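Local coordinates for hypothetical protein SA0798 (Staphylococcus aureus subsp. aureus N315, PDB 1XG8), which is of unknown function but belongs to the DUF1462 family placed in the thioredoxin clan and has a compact alpha/beta fold, at residues P81-T84 and Y89-D92; P37-K42 and I46-T51; I70-I73 and E77-Y80. One frame throughout, in Å; residues are numbered along the deposited sequence.

Contact 1: residues P81-T84 and Y89-D92; sequences PLIT and YVAD
Ile83 and Ala91 carry the main backbone grip between the two strands, which run antiparallel at 163° with their axes 4.6 Å apart. Ile83 N gives its hydrogen to Ala91 O at 2.6 Å, short and almost straight at 173°. In return, Ile83 O takes two N-H groups: Val90 N at 3.1 Å, approaching on a bent line, and Ala91 N at 3.3 Å, a weak bond. Two residues of strand 88-92, Val90 and Ala91, thus sit opposite the single Ile83, a classic beta bulge that slips the register by one residue and pairs Thr84 with Tyr89. Two CA-H...O contacts continue the pairing toward the start of strand 82-85, Asp92 CA to Pro81 O and Leu82 CA to Ala91 O. Pro81 itself follows a cis peptide bond just before that strand, a position where thioredoxin-fold proteins also carry a cis-proline; the match is consistent with the clan.

Strand 88-92 is the edge of the sheet within this chain, while strand 82-85 is also bonded on its other side, to strand 8-14. The apolar contacts divide between the two faces. On the face bearing Leu82, Thr84, Tyr89 and Asp92, Leu82 CD1 lies 3.6 Å from Tyr89 CD1, at the ring's edge, and also presses on Asp92 CB. Helix 64-74 covers Leu82 and Thr84 there through Phe69. On the face of Ile83 and Ala91, Ile83 reaches Ile31 and Leu35 of helix 28-42 and Ile100 of helix 97-110.

The polar side chains meet along strand 88-92. With CG of Asp92 set between its backbone N and carbonyl carbon (chi1 69°), OD1 comes up to Tyr89 OH, though the modelled separation is too short to be trusted, and OD2 accepts a hydrogen bond from Phe79 N.

Contact 2: residues P37-K42 and I46-T51; sequences PLLKRK and ISFKYT
In the beta-alpha-beta unit made by strand 8-14, helix 28-42 and strand 48-54, the last turn of the helix meets the start of the second strand through one leucine and two aromatic rings. Leu39 is the helix residue that does the touching. Its CD1 stands over the middle of the Phe48 ring, 3.9 Å from the centroid and only 3° off the ring normal, a CH-pi contact in which the methyl carbon sits almost exactly above the ring's centre. The opposite face of the same ring is met nearer its rim by Ile46 CG2, so Phe48 is sandwiched between aliphatic groups. Leu39 CB adds a second touch at the ring's rim, 3.7 Å from Phe48 CE2.

Tyr50 approaches differently. Its side chain slants across that of Leu39 and brings the phenol oxygen against the leucine: Tyr50 OH lies 3.4 Å from Leu39 CB and equally close to Leu39 CD1, while Leu39 CD1 is 4.1 Å from Tyr50 CE2. Leu39 has CG anti to its carbonyl carbon (chi1 -55°), and from there CD1 reaches both rings. No hydrogen bond links the two segments.

Around this packing, Tyr50 also touches Tyr32 and Gln36 farther back along helix 28-42, Phe48 rests on Ile104 of helix 97-110, and both aromatics lie against Val10 of the adjacent parallel strand 8-14.

Contact 3: residues I70-I73 and E77-Y80; sequences IERI and ELFY
A bend at chi3 (64°) turns the guanidinium of Arg72 toward Glu77, whose CG is anti to its own backbone N (chi1 -157°), with the rest of the chain extended. The two groups form a salt bridge, with Arg72 NH2 3.1 Å from Glu77 OE2 on the syn side of the carboxylate. It is two-pronged but uneven and twisted: the planes stand 65° apart and the second link, Arg72 NE to Glu77 OE1, is weak at 3.5 Å. Leu78 lies alongside the aliphatic part of Arg72, Leu78 CG 3.9 Å from Arg72 CB.

The backbone joins in as well. Arg72 O accepts Leu78 N at 3.0 Å, with the donor well above the carbonyl plane, and more weakly Glu77 N. One water donates to both Ile73 O and Leu78 O. Farther along, Ile73 CG2 meets the edge of the Tyr80 ring, 3.6 Å from Tyr80 CD2.

Carbonyls at the C-terminal end of helix 64-74 thus find donors in the following loop and in water, while the skewed, partly weak salt bridge near the surface is probably a modest addition to the straighter bond from Leu78 N to Arg72 O.

Overall arrangement
Contact 1 is buried, its centre about 4 Å from the centre of the chain; contact 2 is partly buried, and contact 3 lies at the surface. The chemistry follows: backbone pairing within the sheet in contact 1, aliphatic-on-aromatic packing without hydrogen bonds in contact 2, and charge, water and helix-end carbonyls in contact 3. Contacts 1 and 3 meet directly, since the Asp92 carboxylate reaches the loop 77-80 and Leu82 packs on Ile73, and that loop runs straight into Pro81. Contacts 1 and 2 share the sheet, at separate strands, and both involve helices 28-42 and 97-110, though their nearest atoms are about 7 Å apart. Contacts 2 and 3 lie on opposite sides of the chain's centre.

Contact 1: residues P81-T84 and Y89-D92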
ATOM      1  N   PRO A  81       7.720  -0.416  -3.999  1.00 21.06           N
ATOM      2  CA  PRO A  81       6.659  -0.491  -2.985  1.00 20.45           C
ATOM      3  C   PRO A  81       5.369  -1.178  -3.416  1.00 19.44           C
ATOM      4  O   PRO A  81       4.938  -1.049  -4.555  1.00 18.00           O
ATOM      5  CB  PRO A  81       6.418   0.976  -2.629  1.00 21.54           C
ATOM      6  CG  PRO A  81       6.747   1.691  -3.916  1.00 22.29           C
ATOM      7  CD  PRO A  81       8.025   0.990  -4.325  1.00 21.31           C
ATOM      8  N   LEU A  82       4.776  -1.926  -2.491  1.00 19.52           N
ATOM      9  CA  LEU A  82       3.502  -2.586  -2.735  1.00 19.73           C
ATOM     10  C   LEU A  82       2.553  -2.005  -1.694  1.00 17.92           C
ATOM     11  O   LEU A  82       2.877  -1.960  -0.506  1.00 16.68           O
ATOM     12  CB  LEU A  82       3.606  -4.104  -2.552  1.00 21.70           C
ATOM     13  CG  LEU A  82       2.280  -4.887  -2.576  1.00 24.03           C
ATOM     14  CD1 LEU A  82       1.683  -4.906  -3.969  1.00 25.58           C
ATOM     15  CD2 LEU A  82       2.536  -6.312  -2.112  1.00 26.70           C
ATOM     16  N   ILE A  83       1.397  -1.534  -2.147  1.00 15.62           N
ATOM     17  CA  ILE A  83       0.414  -0.964  -1.246  1.00 14.99           C
ATOM     18  C   ILE A  83      -0.791  -1.881  -1.134  1.00 15.29           C
ATOM     19  O   ILE A  83      -1.285  -2.384  -2.144  1.00 14.49           O
ATOM     20  CB  ILE A  83      -0.099   0.413  -1.751  1.00 15.73           C
ATOM     21  CG1 ILE A  83       1.067   1.390  -1.902  1.00 15.47           C
ATOM     22  CG2 ILE A  83      -1.130   0.967  -0.777  1.00 13.93           C
ATOM     23  CD1 ILE A  83       0.659   2.836  -2.107  1.00 12.63           C
ATOM     24  N   THR A  84      -1.244  -2.126   0.091  1.00 14.85           N
ATOM     25  CA  THR A  84      -2.443  -2.934   0.298  1.00 16.17           C
ATOM     26  C   THR A  84      -3.285  -2.235   1.349  1.00 16.84           C
ATOM     27  O   THR A  84      -2.752  -1.582   2.244  1.00 17.92           O
ATOM     28  CB  THR A  84      -2.157  -4.383   0.798  1.00 15.17           C
ATOM     29  OG1 THR A  84      -1.535  -4.335   2.079  1.00 17.21           O
ATOM     30  CG2 THR A  84      -1.279  -5.142  -0.184  1.00 15.61           C
ATOM     31  N   TYR A  89      -4.950  -6.046  -2.593  1.00 24.27           N
ATOM     32  CA  TYR A  89      -3.960  -5.445  -3.477  1.00 24.16           C
ATOM     33  C   TYR A  89      -4.468  -4.131  -4.049  1.00 24.53           C
ATOM     34  O   TYR A  89      -5.574  -4.064  -4.585  1.00 23.38           O
ATOM     35  CB  TYR A  89      -3.632  -6.381  -4.637  1.00 24.56           C
ATOM     36  CG  TYR A  89      -2.860  -5.707  -5.757  1.00 26.32           C
ATOM     37  CD1 TYR A  89      -1.524  -5.334  -5.592  1.00 25.66           C
ATOM     38  CD2 TYR A  89      -3.482  -5.406  -6.970  1.00 26.67           C
ATOM     39  CE1 TYR A  89      -0.831  -4.678  -6.607  1.00 26.25           C
ATOM     40  CE2 TYR A  89      -2.801  -4.755  -7.988  1.00 26.15           C
ATOM     41  CZ  TYR A  89      -1.481  -4.393  -7.802  1.00 27.09           C
ATOM     42  OH  TYR A  89      -0.821  -3.744  -8.810  1.00 25.07           O
ATOM     43  N   VAL A  90      -3.650  -3.090  -3.937  1.00 24.13           N
ATOM     44  CA  VAL A  90      -4.009  -1.782  -4.468  1.00 23.01           C
ATOM     45  C   VAL A  90      -3.050  -1.348  -5.576  1.00 22.45           C
ATOM     46  O   VAL A  90      -3.478  -1.086  -6.692  1.00 23.47           O
ATOM     47  CB  VAL A  90      -4.030  -0.718  -3.351  1.00 22.46           C
ATOM     48  CG1 VAL A  90      -4.238   0.660  -3.947  1.00 22.24           C
ATOM     49  CG2 VAL A  90      -5.143  -1.032  -2.362  1.00 20.39           C
ATOM     50  N   ALA A  91      -1.753  -1.292  -5.273  1.00 22.83           N
ATOM     51  CA  ALA A  91      -0.746  -0.873  -6.254  1.00 21.91           C
ATOM     52  C   ALA A  91       0.667  -1.366  -5.909  1.00 21.35           C
ATOM     53  O   ALA A  91       1.016  -1.499  -4.737  1.00 21.58           O
ATOM     54  CB  ALA A  91      -0.750   0.664  -6.367  1.00 19.62           C
ATOM     55  N   ASP A  92       1.474  -1.629  -6.932  1.00 21.12           N
ATOM     56  CA  ASP A  92       2.845  -2.094  -6.726  1.00 22.61           C
ATOM     57  C   ASP A  92       3.841  -1.492  -7.720  1.00 22.48           C
ATOM     58  O   ASP A  92       3.536  -1.353  -8.900  1.00 22.68           O
ATOM     59  CB  ASP A  92       2.917  -3.636  -6.798  1.00 22.49           C
ATOM     60  CG  ASP A  92       2.672  -4.189  -8.203  1.00 23.44           C
ATOM     61  OD1 ASP A  92       1.608  -3.904  -8.777  1.00 26.15           O
ATOM     62  OD2 ASP A  92       3.535  -4.927  -8.734  1.00 22.89           O
TER

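Contact 2: residues P37-K42 and I46-T51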
ATOM      1  N   PRO A  37      -0.160  11.638   4.333  1.00 33.57           N
ATOM      2  CA  PRO A  37      -0.785  12.962   4.221  1.00 33.03           C
ATOM      3  C   PRO A  37      -1.850  12.969   3.145  1.00 32.52           C
ATOM      4  O   PRO A  37      -2.904  13.559   3.308  1.00 33.44           O
ATOM      5  CB  PRO A  37       0.384  13.874   3.860  1.00 32.46           C
ATOM      6  CG  PRO A  37       1.553  13.178   4.442  1.00 32.56           C
ATOM      7  CD  PRO A  37       1.283  11.738   4.078  1.00 33.09           C
ATOM      8  N   LEU A  38      -1.551  12.310   2.034  1.00 33.04           N
ATOM      9  CA  LEU A  38      -2.474  12.217   0.914  1.00 31.97           C
ATOM     10  C   LEU A  38      -3.878  11.823   1.369  1.00 32.77           C
ATOM     11  O   LEU A  38      -4.846  12.531   1.117  1.00 31.43           O
ATOM     12  CB  LEU A  38      -1.964  11.174  -0.079  1.00 32.23           C
ATOM     13  CG  LEU A  38      -2.806  10.932  -1.332  1.00 30.98           C
ATOM     14  CD1 LEU A  38      -2.699  12.140  -2.249  1.00 31.02           C
ATOM     15  CD2 LEU A  38      -2.325   9.669  -2.043  1.00 31.61           C
ATOM     16  N   LEU A  39      -3.980  10.683   2.041  1.00 33.42           N
ATOM     17  CA  LEU A  39      -5.269  10.187   2.494  1.00 33.50           C
ATOM     18  C   LEU A  39      -5.899  11.053   3.575  1.00 35.68           C
ATOM     19  O   LEU A  39      -7.120  11.246   3.586  1.00 36.52           O
ATOM     20  CB  LEU A  39      -5.123   8.753   2.989  1.00 30.00           C
ATOM     21  CG  LEU A  39      -4.515   7.797   1.969  1.00 27.12           C
ATOM     22  CD1 LEU A  39      -4.573   6.391   2.529  1.00 25.50           C
ATOM     23  CD2 LEU A  39      -5.265   7.885   0.650  1.00 24.12           C
ATOM     24  N   LYS A  40      -5.075  11.568   4.483  1.00 37.44           N
ATOM     25  CA  LYS A  40      -5.572  12.425   5.554  1.00 39.64           C
ATOM     26  C   LYS A  40      -6.239  13.669   4.969  1.00 39.39           C
ATOM     27  O   LYS A  40      -7.143  14.253   5.570  1.00 39.20           O
ATOM     28  CB  LYS A  40      -4.422  12.851   6.469  1.00 43.18           C
ATOM     29  CG  LYS A  40      -4.808  13.938   7.472  1.00 47.37           C
ATOM     30  CD  LYS A  40      -3.610  14.442   8.267  1.00 50.91           C
ATOM     31  CE  LYS A  40      -2.529  15.005   7.354  1.00 53.13           C
ATOM     32  NZ  LYS A  40      -3.072  16.056   6.443  1.00 54.89           N
ATOM     33  N   ARG A  41      -5.793  14.059   3.781  1.00 38.68           N
ATOM     34  CA  ARG A  41      -6.312  15.237   3.104  1.00 38.79           C
ATOM     35  C   ARG A  41      -7.522  14.972   2.207  1.00 38.24           C
ATOM     36  O   ARG A  41      -8.490  15.729   2.223  1.00 37.81           O
ATOM     37  CB  ARG A  41      -5.185  15.877   2.295  1.00 39.86           C
ATOM     38  CG  ARG A  41      -5.603  16.986   1.350  1.00 42.46           C
ATOM     39  CD  ARG A  41      -4.369  17.723   0.867  1.00 45.04           C
ATOM     40  NE  ARG A  41      -3.348  16.813   0.349  1.00 47.58           N
ATOM     41  CZ  ARG A  41      -2.051  16.886   0.651  1.00 49.25           C
ATOM     42  NH1 ARG A  41      -1.607  17.827   1.475  1.00 49.93           N
ATOM     43  NH2 ARG A  41      -1.194  16.017   0.125  1.00 49.07           N
ATOM     44  N   LYS A  42      -7.470  13.898   1.430  1.00 37.49           N
ATOM     45  CA  LYS A  42      -8.564  13.564   0.528  1.00 35.82           C
ATOM     46  C   LYS A  42      -9.714  12.835   1.210  1.00 34.00           C
ATOM     47  O   LYS A  42     -10.863  12.961   0.784  1.00 33.16           O
ATOM     48  CB  LYS A  42      -8.032  12.737  -0.641  1.00 37.90           C
ATOM     49  CG  LYS A  42      -7.002  13.488  -1.466  1.00 39.63           C
ATOM     50  CD  LYS A  42      -6.519  12.669  -2.637  1.00 41.67           C
ATOM     51  CE  LYS A  42      -5.864  13.560  -3.677  1.00 43.32           C
ATOM     52  NZ  LYS A  42      -6.850  14.491  -4.295  1.00 44.18           N
ATOM     53  N   ILE A  46     -12.168   9.402   7.054  1.00 27.30           N
ATOM     54  CA  ILE A  46     -11.867   7.978   7.122  1.00 25.98           C
ATOM     55  C   ILE A  46     -10.639   7.807   7.992  1.00 25.27           C
ATOM     56  O   ILE A  46      -9.739   8.637   7.960  1.00 26.70           O
ATOM     57  CB  ILE A  46     -11.596   7.375   5.720  1.00 26.08           C
ATOM     58  CG1 ILE A  46     -12.821   7.580   4.823  1.00 25.77           C
ATOM     59  CG2 ILE A  46     -11.277   5.883   5.840  1.00 22.24           C
ATOM     60  CD1 ILE A  46     -12.681   6.958   3.449  1.00 28.31           C
ATOM     61  N   SER A  47     -10.613   6.750   8.792  1.00 25.50           N
ATOM     62  CA  SER A  47      -9.469   6.500   9.638  1.00 26.32           C
ATOM     63  C   SER A  47      -8.622   5.386   9.034  1.00 26.05           C
ATOM     64  O   SER A  47      -9.129   4.334   8.647  1.00 24.41           O
ATOM     65  CB  SER A  47      -9.914   6.138  11.062  1.00 28.64           C
ATOM     66  OG  SER A  47     -10.736   4.985  11.082  1.00 33.44           O
ATOM     67  N   PHE A  48      -7.325   5.651   8.940  1.00 26.72           N
ATOM     68  CA  PHE A  48      -6.369   4.708   8.384  1.00 27.92           C
ATOM     69  C   PHE A  48      -5.290   4.474   9.410  1.00 28.79           C
ATOM     70  O   PHE A  48      -4.971   5.358  10.193  1.00 29.67           O
ATOM     71  CB  PHE A  48      -5.701   5.287   7.126  1.00 27.04           C
ATOM     72  CG  PHE A  48      -6.642   5.507   5.977  1.00 25.90           C
ATOM     73  CD1 PHE A  48      -7.084   4.438   5.207  1.00 25.28           C
ATOM     74  CD2 PHE A  48      -7.105   6.784   5.675  1.00 24.22           C
ATOM     75  CE1 PHE A  48      -7.973   4.643   4.159  1.00 23.26           C
ATOM     76  CE2 PHE A  48      -7.992   6.992   4.629  1.00 22.08           C
ATOM     77  CZ  PHE A  48      -8.425   5.923   3.874  1.00 21.85           C
ATOM     78  N   LYS A  49      -4.737   3.273   9.408  1.00 30.08           N
ATOM     79  CA  LYS A  49      -3.642   2.927  10.302  1.00 32.30           C
ATOM     80  C   LYS A  49      -2.563   2.456   9.331  1.00 31.32           C
ATOM     81  O   LYS A  49      -2.823   1.607   8.478  1.00 32.16           O
ATOM     82  CB  LYS A  49      -4.050   1.810  11.275  1.00 33.83           C
ATOM     83  CG  LYS A  49      -4.630   0.567  10.610  1.00 37.96           C
ATOM     84  CD  LYS A  49      -5.021  -0.500  11.628  1.00 40.18           C
ATOM     85  CE  LYS A  49      -6.082   0.016  12.591  1.00 42.42           C
ATOM     86  NZ  LYS A  49      -6.520  -1.038  13.557  1.00 44.48           N
ATOM     87  N   TYR A  50      -1.365   3.017   9.442  1.00 30.81           N
ATOM     88  CA  TYR A  50      -0.289   2.663   8.522  1.00 29.27           C
ATOM     89  C   TYR A  50       0.800   1.757   9.073  1.00 28.31           C
ATOM     90  O   TYR A  50       1.183   1.853  10.235  1.00 27.70           O
ATOM     91  CB  TYR A  50       0.349   3.941   7.962  1.00 28.49           C
ATOM     92  CG  TYR A  50      -0.654   4.871   7.326  1.00 29.25           C
ATOM     93  CD1 TYR A  50      -1.520   5.628   8.110  1.00 29.49           C
ATOM     94  CD2 TYR A  50      -0.766   4.969   5.936  1.00 29.01           C
ATOM     95  CE1 TYR A  50      -2.478   6.461   7.532  1.00 29.41           C
ATOM     96  CE2 TYR A  50      -1.723   5.801   5.347  1.00 29.09           C
ATOM     97  CZ  TYR A  50      -2.575   6.542   6.155  1.00 28.99           C
ATOM     98  OH  TYR A  50      -3.535   7.351   5.593  1.00 28.89           O
ATOM     99  N   THR A  51       1.297   0.875   8.217  1.00 26.89           N
ATOM    100  CA  THR A  51       2.358  -0.038   8.596  1.00 27.01           C
ATOM    101  C   THR A  51       3.325  -0.228   7.439  1.00 26.63           C
ATOM    102  O   THR A  51       2.920  -0.320   6.281  1.00 26.69           O
ATOM    103  CB  THR A  51       1.815  -1.424   8.991  1.00 27.37           C
ATOM    104  OG1 THR A  51       0.908  -1.292  10.090  1.00 28.01           O
ATOM    105  CG2 THR A  51       2.966  -2.347   9.390  1.00 25.70           C
TER

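Contact 3: residues I70-I73 and E77-Y80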
ATOM      1  N   ILE A  70       4.595 -10.694   0.402  1.00 28.22           N
ATOM      2  CA  ILE A  70       6.052 -10.702   0.423  1.00 29.01           C
ATOM      3  C   ILE A  70       6.576 -11.812  -0.483  1.00 30.98           C
ATOM      4  O   ILE A  70       7.623 -11.672  -1.111  1.00 30.67           O
ATOM      5  CB  ILE A  70       6.579 -10.922   1.847  1.00 27.26           C
ATOM      6  CG1 ILE A  70       6.146  -9.755   2.738  1.00 24.33           C
ATOM      7  CG2 ILE A  70       8.098 -11.057   1.818  1.00 27.44           C
ATOM      8  CD1 ILE A  70       6.573  -9.879   4.182  1.00 22.55           C
ATOM      9  N   GLU A  71       5.830 -12.910  -0.551  1.00 33.09           N
ATOM     10  CA  GLU A  71       6.200 -14.047  -1.384  1.00 35.13           C
ATOM     11  C   GLU A  71       6.156 -13.666  -2.870  1.00 34.18           C
ATOM     12  O   GLU A  71       7.076 -13.975  -3.633  1.00 33.09           O
ATOM     13  CB  GLU A  71       5.245 -15.222  -1.122  1.00 39.13           C
ATOM     14  CG  GLU A  71       5.300 -15.811   0.296  1.00 45.35           C
ATOM     15  CD  GLU A  71       6.232 -17.025   0.435  1.00 50.85           C
ATOM     16  OE1 GLU A  71       6.389 -17.533   1.574  1.00 52.21           O
ATOM     17  OE2 GLU A  71       6.803 -17.478  -0.586  1.00 52.91           O
ATOM     18  N   ARG A  72       5.089 -12.983  -3.272  1.00 33.42           N
ATOM     19  CA  ARG A  72       4.918 -12.573  -4.667  1.00 32.40           C
ATOM     20  C   ARG A  72       5.983 -11.572  -5.086  1.00 30.81           C
ATOM     21  O   ARG A  72       6.385 -11.519  -6.244  1.00 29.19           O
ATOM     22  CB  ARG A  72       3.538 -11.958  -4.853  1.00 33.15           C
ATOM     23  CG  ARG A  72       2.538 -12.557  -3.908  1.00 35.79           C
ATOM     24  CD  ARG A  72       1.149 -12.038  -4.152  1.00 38.10           C
ATOM     25  NE  ARG A  72       0.662 -12.431  -5.464  1.00 38.50           N
ATOM     26  CZ  ARG A  72      -0.606 -12.324  -5.833  1.00 38.77           C
ATOM     27  NH1 ARG A  72      -1.490 -11.838  -4.975  1.00 39.10           N
ATOM     28  NH2 ARG A  72      -0.987 -12.709  -7.044  1.00 39.34           N
ATOM     29  N   ILE A  73       6.420 -10.759  -4.133  1.00 31.02           N
ATOM     30  CA  ILE A  73       7.446  -9.776  -4.413  1.00 30.13           C
ATOM     31  C   ILE A  73       8.765 -10.519  -4.572  1.00 30.63           C
ATOM     32  O   ILE A  73       9.508 -10.290  -5.529  1.00 31.40           O
ATOM     33  CB  ILE A  73       7.588  -8.760  -3.263  1.00 28.51           C
ATOM     34  CG1 ILE A  73       6.284  -7.976  -3.085  1.00 27.14           C
ATOM     35  CG2 ILE A  73       8.761  -7.823  -3.550  1.00 29.04           C
ATOM     36  CD1 ILE A  73       6.332  -6.925  -1.974  1.00 23.03           C
ATOM     37  N   GLU A  77       6.924 -11.516  -8.972  1.00 41.49           N
ATOM     38  CA  GLU A  77       5.602 -11.364  -9.570  1.00 41.54           C
ATOM     39  C   GLU A  77       5.154  -9.922  -9.381  1.00 38.66           C
ATOM     40  O   GLU A  77       4.791  -9.242 -10.343  1.00 39.96           O
ATOM     41  CB  GLU A  77       4.593 -12.313  -8.928  1.00 44.56           C
ATOM     42  CG  GLU A  77       3.416 -12.604  -9.829  1.00 48.76           C
ATOM     43  CD  GLU A  77       2.169 -12.977  -9.061  1.00 51.60           C
ATOM     44  OE1 GLU A  77       2.242 -13.891  -8.209  1.00 53.13           O
ATOM     45  OE2 GLU A  77       1.114 -12.352  -9.315  1.00 54.06           O
ATOM     46  N   LEU A  78       5.185  -9.457  -8.135  1.00 34.89           N
ATOM     47  CA  LEU A  78       4.812  -8.085  -7.834  1.00 31.07           C
ATOM     48  C   LEU A  78       6.081  -7.304  -7.525  1.00 28.96           C
ATOM     49  O   LEU A  78       7.101  -7.887  -7.160  1.00 29.07           O
ATOM     50  CB  LEU A  78       3.874  -8.020  -6.624  1.00 30.23           C
ATOM     51  CG  LEU A  78       2.510  -8.702  -6.703  1.00 28.66           C
ATOM     52  CD1 LEU A  78       1.708  -8.297  -5.480  1.00 28.14           C
ATOM     53  CD2 LEU A  78       1.773  -8.293  -7.970  1.00 28.62           C
ATOM     54  N   PHE A  79       6.012  -5.987  -7.682  1.00 27.22           N
ATOM     55  CA  PHE A  79       7.141  -5.108  -7.401  1.00 25.64           C
ATOM     56  C   PHE A  79       6.861  -4.409  -6.085  1.00 23.93           C
ATOM     57  O   PHE A  79       5.806  -4.590  -5.476  1.00 23.17           O
ATOM     58  CB  PHE A  79       7.287  -4.029  -8.484  1.00 26.53           C
ATOM     59  CG  PHE A  79       7.413  -4.570  -9.884  1.00 29.66           C
ATOM     60  CD1 PHE A  79       7.237  -3.727 -10.979  1.00 31.38           C
ATOM     61  CD2 PHE A  79       7.698  -5.912 -10.117  1.00 31.11           C
ATOM     62  CE1 PHE A  79       7.341  -4.212 -12.283  1.00 29.69           C
ATOM     63  CE2 PHE A  79       7.802  -6.407 -11.417  1.00 32.06           C
ATOM     64  CZ  PHE A  79       7.624  -5.555 -12.499  1.00 30.26           C
ATOM     65  N   TYR A  80       7.817  -3.605  -5.640  1.00 23.20           N
ATOM     66  CA  TYR A  80       7.630  -2.836  -4.421  1.00 21.38           C
ATOM     67  C   TYR A  80       8.217  -1.448  -4.696  1.00 20.87           C
ATOM     68  O   TYR A  80       9.105  -1.295  -5.537  1.00 19.35           O
ATOM     69  CB  TYR A  80       8.307  -3.524  -3.228  1.00 19.98           C
ATOM     70  CG  TYR A  80       9.809  -3.548  -3.307  1.00 21.31           C
ATOM     71  CD1 TYR A  80      10.568  -2.437  -2.928  1.00 20.74           C
ATOM     72  CD2 TYR A  80      10.476  -4.673  -3.783  1.00 22.21           C
ATOM     73  CE1 TYR A  80      11.948  -2.447  -3.019  1.00 21.41           C
ATOM     74  CE2 TYR A  80      11.860  -4.692  -3.881  1.00 24.46           C
ATOM     75  CZ  TYR A  80      12.587  -3.576  -3.496  1.00 23.36           C
ATOM     76  OH  TYR A  80      13.952  -3.603  -3.596  1.00 27.63           O
TER
HETATM   77  O   HOH W   1       9.744  -7.864  -6.870  1.00 32.37           O